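Long-range contacts in acetate CoA-transferase subunit beta (Escherichia coli DH5[alpha], PDB 5DBN), which transfers coenzyme A from acetyl-CoA to acetoacetate and other short-chain fatty acids through a covalent enzyme-CoA intermediate: residues 100-105 with 154-159; 104-109 with 160-165. All blocks are in the same frame, centred on the assembly; numbering follows the deposited sequence.

Contact 1. Residues 100-105 with 154-159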
loop_
_atom_site.group_PDB
_atom_site.type_symbol
_atom_site.label_atom_id
_atom_site.label_comp_id
_atom_site.label_asym_id
_atom_site.label_seq_id
_atom_site.Cartn_x
_atom_site.Cartn_y
_atom_site.Cartn_z
ATOM N N GLY B 100 21.085 19.717 -9.650
ATOM C CA GLY B 100 20.398 20.190 -10.834
ATOM C C GLY B 100 21.306 20.378 -12.029
ATOM O O GLY B 100 22.477 20.734 -11.891
ATOM N N LEU B 101 20.756 20.113 -13.209
ATOM C CA LEU B 101 21.431 20.415 -14.462
ATOM C C LEU B 101 20.906 21.745 -14.972
ATOM O O LEU B 101 21.665 22.573 -15.469
ATOM C CB LEU B 101 21.192 19.317 -15.501
ATOM C CG LEU B 101 21.668 17.913 -15.137
ATOM C CD1 LEU B 101 20.992 16.877 -16.018
ATOM C CD2 LEU B 101 23.183 17.825 -15.269
ATOM N N GLN B 102 19.598 21.942 -14.827
ATOM C CA GLN B 102 18.949 23.169 -15.270
ATOM C C GLN B 102 17.702 23.494 -14.449
ATOM O O GLN B 102 16.973 22.600 -14.014
ATOM C CB GLN B 102 18.581 23.069 -16.755
ATOM C CG GLN B 102 19.785 22.998 -17.679
ATOM C CD GLN B 102 19.415 23.004 -19.146
ATOM O OE1 GLN B 102 18.268 22.756 -19.519
ATOM N NE2 GLN B 102 20.397 23.297 -19.991
ATOM N N VAL B 103 17.477 24.790 -14.249
ATOM C CA VAL B 103 16.260 25.304 -13.628
ATOM C C VAL B 103 15.853 26.547 -14.408
ATOM O O VAL B 103 16.719 27.253 -14.925
ATOM C CB VAL B 103 16.473 25.648 -12.135
ATOM C CG1 VAL B 103 15.188 26.183 -11.512
ATOM C CG2 VAL B 103 16.966 24.430 -11.369
ATOM N N ASP B 104 14.553 26.817 -14.513
ATOM C CA ASP B 104 14.099 28.000 -15.243
ATOM C C ASP B 104 13.060 28.833 -14.497
ATOM O O ASP B 104 12.611 28.472 -13.407
ATOM C CB ASP B 104 13.551 27.600 -16.621
ATOM C CG ASP B 104 12.387 26.623 -16.544
ATOM O OD1 ASP B 104 11.649 26.617 -15.537
ATOM O OD2 ASP B 104 12.202 25.862 -17.517
ATOM N N GLU B 105 12.700 29.961 -15.105
ATOM C CA GLU B 105 11.808 30.941 -14.497
ATOM C C GLU B 105 10.431 30.363 -14.178
ATOM O O GLU B 105 9.722 30.880 -13.314
ATOM C CB GLU B 105 11.654 32.151 -15.426
ATOM C CG GLU B 105 11.035 31.814 -16.777
ATOM C CD GLU B 105 11.138 32.949 -17.782
ATOM O OE1 GLU B 105 12.165 33.662 -17.784
ATOM O OE2 GLU B 105 10.191 33.122 -18.579
ATOM N N CYS B 154 14.082 25.218 -19.705
ATOM C CA CYS B 154 15.003 24.090 -19.743
ATOM C C CYS B 154 15.036 23.499 -21.148
ATOM O O CYS B 154 13.993 23.333 -21.779
ATOM C CB CYS B 154 14.591 23.021 -18.729
ATOM S SG CYS B 154 14.750 23.524 -16.999
ATOM N N THR B 155 16.234 23.192 -21.638
ATOM C CA THR B 155 16.384 22.578 -22.953
ATOM C C THR B 155 16.556 21.071 -22.791
ATOM O O THR B 155 16.293 20.305 -23.716
ATOM C CB THR B 155 17.581 23.172 -23.735
ATOM O OG1 THR B 155 17.593 22.653 -25.071
ATOM C CG2 THR B 155 18.896 22.850 -23.052
ATOM N N MET B 156 16.998 20.656 -21.607
ATOM C CA MET B 156 17.157 19.241 -21.298
ATOM C C MET B 156 15.832 18.661 -20.800
ATOM O O MET B 156 14.960 19.409 -20.355
ATOM C CB MET B 156 18.252 19.036 -20.252
ATOM C CG MET B 156 19.616 19.559 -20.668
ATOM S SD MET B 156 20.881 19.238 -19.421
ATOM C CE MET B 156 22.302 20.032 -20.162
ATOM N N PRO B 157 15.677 17.328 -20.872
ATOM C CA PRO B 157 14.437 16.683 -20.419
ATOM C C PRO B 157 14.105 16.987 -18.960
ATOM O O PRO B 157 14.957 16.844 -18.080
ATOM C CB PRO B 157 14.726 15.191 -20.615
ATOM C CG PRO B 157 15.778 15.143 -21.667
ATOM C CD PRO B 157 16.623 16.353 -21.443
ATOM N N LEU B 158 12.869 17.403 -18.714
ATOM C CA LEU B 158 12.455 17.811 -17.379
ATOM C C LEU B 158 12.368 16.636 -16.412
ATOM O O LEU B 158 12.012 15.522 -16.793
ATOM C CB LEU B 158 11.096 18.511 -17.430
ATOM C CG LEU B 158 10.988 19.788 -18.260
ATOM C CD1 LEU B 158 9.586 20.363 -18.151
ATOM C CD2 LEU B 158 12.015 20.811 -17.822
ATOM N N THR B 159 12.721 16.902 -15.161
ATOM C CA THR B 159 12.436 15.993 -14.063
ATOM C C THR B 159 10.996 16.228 -13.624
ATOM O O THR B 159 10.266 15.295 -13.291
ATOM C CB THR B 159 13.394 16.213 -12.879
ATOM O OG1 THR B 159 14.744 16.021 -13.315
ATOM C CG2 THR B 159 13.085 15.255 -11.740
#

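Contact 2. Residues 104-109 with 160-165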
loop_
_atom_site.group_PDB
_atom_site.type_symbol
_atom_site.label_atom_id
_atom_site.label_comp_id
_atom_site.label_asym_id
_atom_site.label_seq_id
_atom_site.Cartn_x
_atom_site.Cartn_y
_atom_site.Cartn_z
ATOM N N ASP B 104 14.553 26.817 -14.513
ATOM C CA ASP B 104 14.099 28.000 -15.243
ATOM C C ASP B 104 13.060 28.833 -14.497
ATOM O O ASP B 104 12.611 28.472 -13.407
ATOM C CB ASP B 104 13.551 27.600 -16.621
ATOM C CG ASP B 104 12.387 26.623 -16.544
ATOM O OD1 ASP B 104 11.649 26.617 -15.537
ATOM O OD2 ASP B 104 12.202 25.862 -17.517
ATOM N N GLU B 105 12.700 29.961 -15.105
ATOM C CA GLU B 105 11.808 30.941 -14.497
ATOM C C GLU B 105 10.431 30.363 -14.178
ATOM O O GLU B 105 9.722 30.880 -13.314
ATOM C CB GLU B 105 11.654 32.151 -15.426
ATOM C CG GLU B 105 11.035 31.814 -16.777
ATOM C CD GLU B 105 11.138 32.949 -17.782
ATOM O OE1 GLU B 105 12.165 33.662 -17.784
ATOM O OE2 GLU B 105 10.191 33.122 -18.579
ATOM N N GLU B 106 10.057 29.295 -14.875
ATOM C CA GLU B 106 8.786 28.621 -14.629
ATOM C C GLU B 106 8.931 27.542 -13.558
ATOM O O GLU B 106 8.045 26.703 -13.388
ATOM C CB GLU B 106 8.244 28.012 -15.923
ATOM C CG GLU B 106 7.976 29.035 -17.017
ATOM C CD GLU B 106 6.897 30.034 -16.631
ATOM O OE1 GLU B 106 5.933 29.636 -15.944
ATOM O OE2 GLU B 106 7.017 31.220 -17.010
ATOM N N ALA B 107 10.055 27.571 -12.850
ATOM C CA ALA B 107 10.338 26.641 -11.759
ATOM C C ALA B 107 10.411 25.186 -12.222
ATOM O O ALA B 107 10.310 24.268 -11.407
ATOM C CB ALA B 107 9.288 26.790 -10.654
ATOM N N ASN B 108 10.609 24.972 -13.520
ATOM C CA ASN B 108 10.809 23.623 -14.037
ATOM C C ASN B 108 12.196 23.120 -13.650
ATOM O O ASN B 108 13.100 23.917 -13.401
ATOM C CB ASN B 108 10.639 23.583 -15.556
ATOM C CG ASN B 108 9.292 24.113 -16.010
ATOM O OD1 ASN B 108 8.279 23.922 -15.339
ATOM N ND2 ASN B 108 9.275 24.782 -17.157
ATOM N N LEU B 109 12.354 21.800 -13.593
ATOM C CA LEU B 109 13.623 21.190 -13.205
ATOM C C LEU B 109 14.036 20.094 -14.176
ATOM O O LEU B 109 13.206 19.322 -14.652
ATOM C CB LEU B 109 13.534 20.610 -11.793
ATOM C CG LEU B 109 14.782 19.886 -11.275
ATOM C CD1 LEU B 109 15.945 20.853 -11.100
ATOM C CD2 LEU B 109 14.483 19.153 -9.982
ATOM N N ALA B 160 10.604 17.498 -13.628
ATOM C CA ALA B 160 9.245 17.898 -13.296
ATOM C C ALA B 160 9.009 19.331 -13.749
ATOM O O ALA B 160 9.953 20.038 -14.099
ATOM C CB ALA B 160 8.998 17.768 -11.808
ATOM N N GLN B 161 7.748 19.750 -13.744
ATOM C CA GLN B 161 7.392 21.113 -14.113
ATOM C C GLN B 161 6.833 21.864 -12.910
ATOM O O GLN B 161 6.056 21.310 -12.128
ATOM C CB GLN B 161 6.375 21.114 -15.258
ATOM C CG GLN B 161 5.076 20.394 -14.945
ATOM C CD GLN B 161 4.086 20.458 -16.092
ATOM O OE1 GLN B 161 4.423 20.896 -17.192
ATOM N NE2 GLN B 161 2.856 20.026 -15.840
ATOM N N HIS B 162 7.247 23.120 -12.765
ATOM C CA HIS B 162 6.731 24.010 -11.725
ATOM C C HIS B 162 6.870 23.434 -10.317
ATOM O O HIS B 162 5.946 23.539 -9.510
ATOM C CB HIS B 162 5.258 24.324 -12.000
ATOM C CG HIS B 162 4.958 24.599 -13.442
ATOM N ND1 HIS B 162 5.472 25.687 -14.116
ATOM C CD2 HIS B 162 4.187 23.934 -14.333
ATOM C CE1 HIS B 162 5.036 25.674 -15.364
ATOM N NE2 HIS B 162 4.254 24.622 -15.522
ATOM N N ALA B 163 8.026 22.843 -10.023
ATOM C CA ALA B 163 8.221 22.103 -8.777
ATOM C C ALA B 163 9.220 22.757 -7.817
ATOM O O ALA B 163 9.168 22.516 -6.611
ATOM C CB ALA B 163 8.668 20.686 -9.095
ATOM N N VAL B 164 10.130 23.571 -8.345
ATOM C CA VAL B 164 11.199 24.152 -7.531
ATOM C C VAL B 164 10.718 25.329 -6.682
ATOM O O VAL B 164 10.051 26.236 -7.180
ATOM C CB VAL B 164 12.379 24.622 -8.413
ATOM C CG1 VAL B 164 13.508 25.180 -7.555
ATOM C CG2 VAL B 164 12.889 23.478 -9.272
ATOM N N HIS B 165 11.074 25.308 -5.398
ATOM C CA HIS B 165 10.741 26.392 -4.472
ATOM C C HIS B 165 11.943 27.290 -4.200
ATOM O O HIS B 165 11.803 28.505 -4.070
ATOM C CB HIS B 165 10.221 25.834 -3.145
ATOM C CG HIS B 165 8.908 25.127 -3.257
ATOM N ND1 HIS B 165 8.778 23.764 -3.100
ATOM C CD2 HIS B 165 7.663 25.596 -3.507
ATOM C CE1 HIS B 165 7.512 23.423 -3.249
ATOM N NE2 HIS B 165 6.813 24.516 -3.497
#

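Contact 1. Residues 100-105 with 154-159
Asp-104 and Cys-154 have the nearest CA atoms across the segments, 6.0 Å apart. Strand 102-104 faces an irregular loop here, and no backbone-to-backbone hydrogen bond joins them; loop N-H groups are taken up instead by strand side chains. Leu-101 and Gln-102 form a classic beta bulge opposite Ala-110, and both side chains set out toward the loop. Gln-102 contributes most of what segment 100-105 buries. Its CG lies anti to the carbonyl carbon (chi1 -66°), and the extended chain beyond carries its amide to the backbone of Thr-155 and Met-156. There OE1 accepts two N-H groups: Thr-155 N, at 3.0 Å from Gln-102 OE1, lies in the carbonyl plane, whereas Met-156 N, at 3.2 Å from the same OE1, sits above that plane but gives the straighter bond (166° at hydrogen). Met-156 CG lies over one face of the amide, 3.8 Å from Gln-102 CD, and Thr-155 CG2 comes 3.4 Å from Gln-102 NE2. Met-156, extended, crosses both Gln-102 and Leu-101 at about a right angle, and its SD rests 3.9 Å from Leu-101 CB. At the other end of the strand Asp-104 OD2 receives Cys-154 N on its anti lone pair (3.0 Å), while OD1 of the same carboxylate takes Asn-108 N. Three consecutive loop N-H groups thus end on two strand side chains, so the path of residues 154-156 is fixed by amide and carboxylate oxygens rather than by sheet pairing.

Contact 2. Residues 104-109 with 160-165
Leu-109 and Ala-160 form a single antiparallel bridge, a hydrogen-bonded pair: Leu-109 N reaches Ala-160 O at 3.0 Å, and the return bond from Ala-160 N to Leu-109 O is weak. Beyond it, the type I turn 104-107 presents acceptors to residues 160-165. Ala-107 O takes two N-H groups, Val-164 N on a lone pair at 3.1 Å and Ala-163 N from above the carbonyl plane at 3.0 Å. Glu-106 O receives His-162 ND1 (2.9 Å), near the ring plane though tilted from it; ND1 therefore carries a proton. Asn-108 OD1 accepts His-162 N at 2.9 Å and also lies over one face of that imidazole, offset toward the rim. Its ND2 donates to Asp-104 OD2. An alanine here would probably leave His-162 N without its acceptor and take one partner from the Asp-104 carboxylate, making residues 161-162 less firmly held. Val-164 CG2 packs 3.9 Å from Leu-109 CB, and Val-164 also touches Ile-137 and Phe-176. Segment 104-109 thus chiefly accepts and 160-165 chiefly donates, a polar match in which one asparagine amide bridges the turn's carboxylate and the backbone of His-162.

Contacts 1 and 2 join the same two parts of the chain, the strand and turn around 102-110 and the long loop between strands 150-151 and 166-168; they share Asp-104 and Glu-105. Each is partly buried: Gln-102, Asp-104 and Cys-154 are buried in contact 1 and Ala-107, Asn-108 and Val-164 in contact 2, while Thr-155, Glu-106 and His-162 are exposed. Contact 1 sits on the three-stranded sheet, whereas contact 2 reaches the eight-stranded sheet through Val-164. Their chemistry differs accordingly: side-chain oxygens receive the loop N-H groups in 100-105/154-159, but mostly backbone carbonyls do so in 104-109/160-165. Val-103 CG1 packs on Asn-108 O between them. Neither contact lies at the predicted active site.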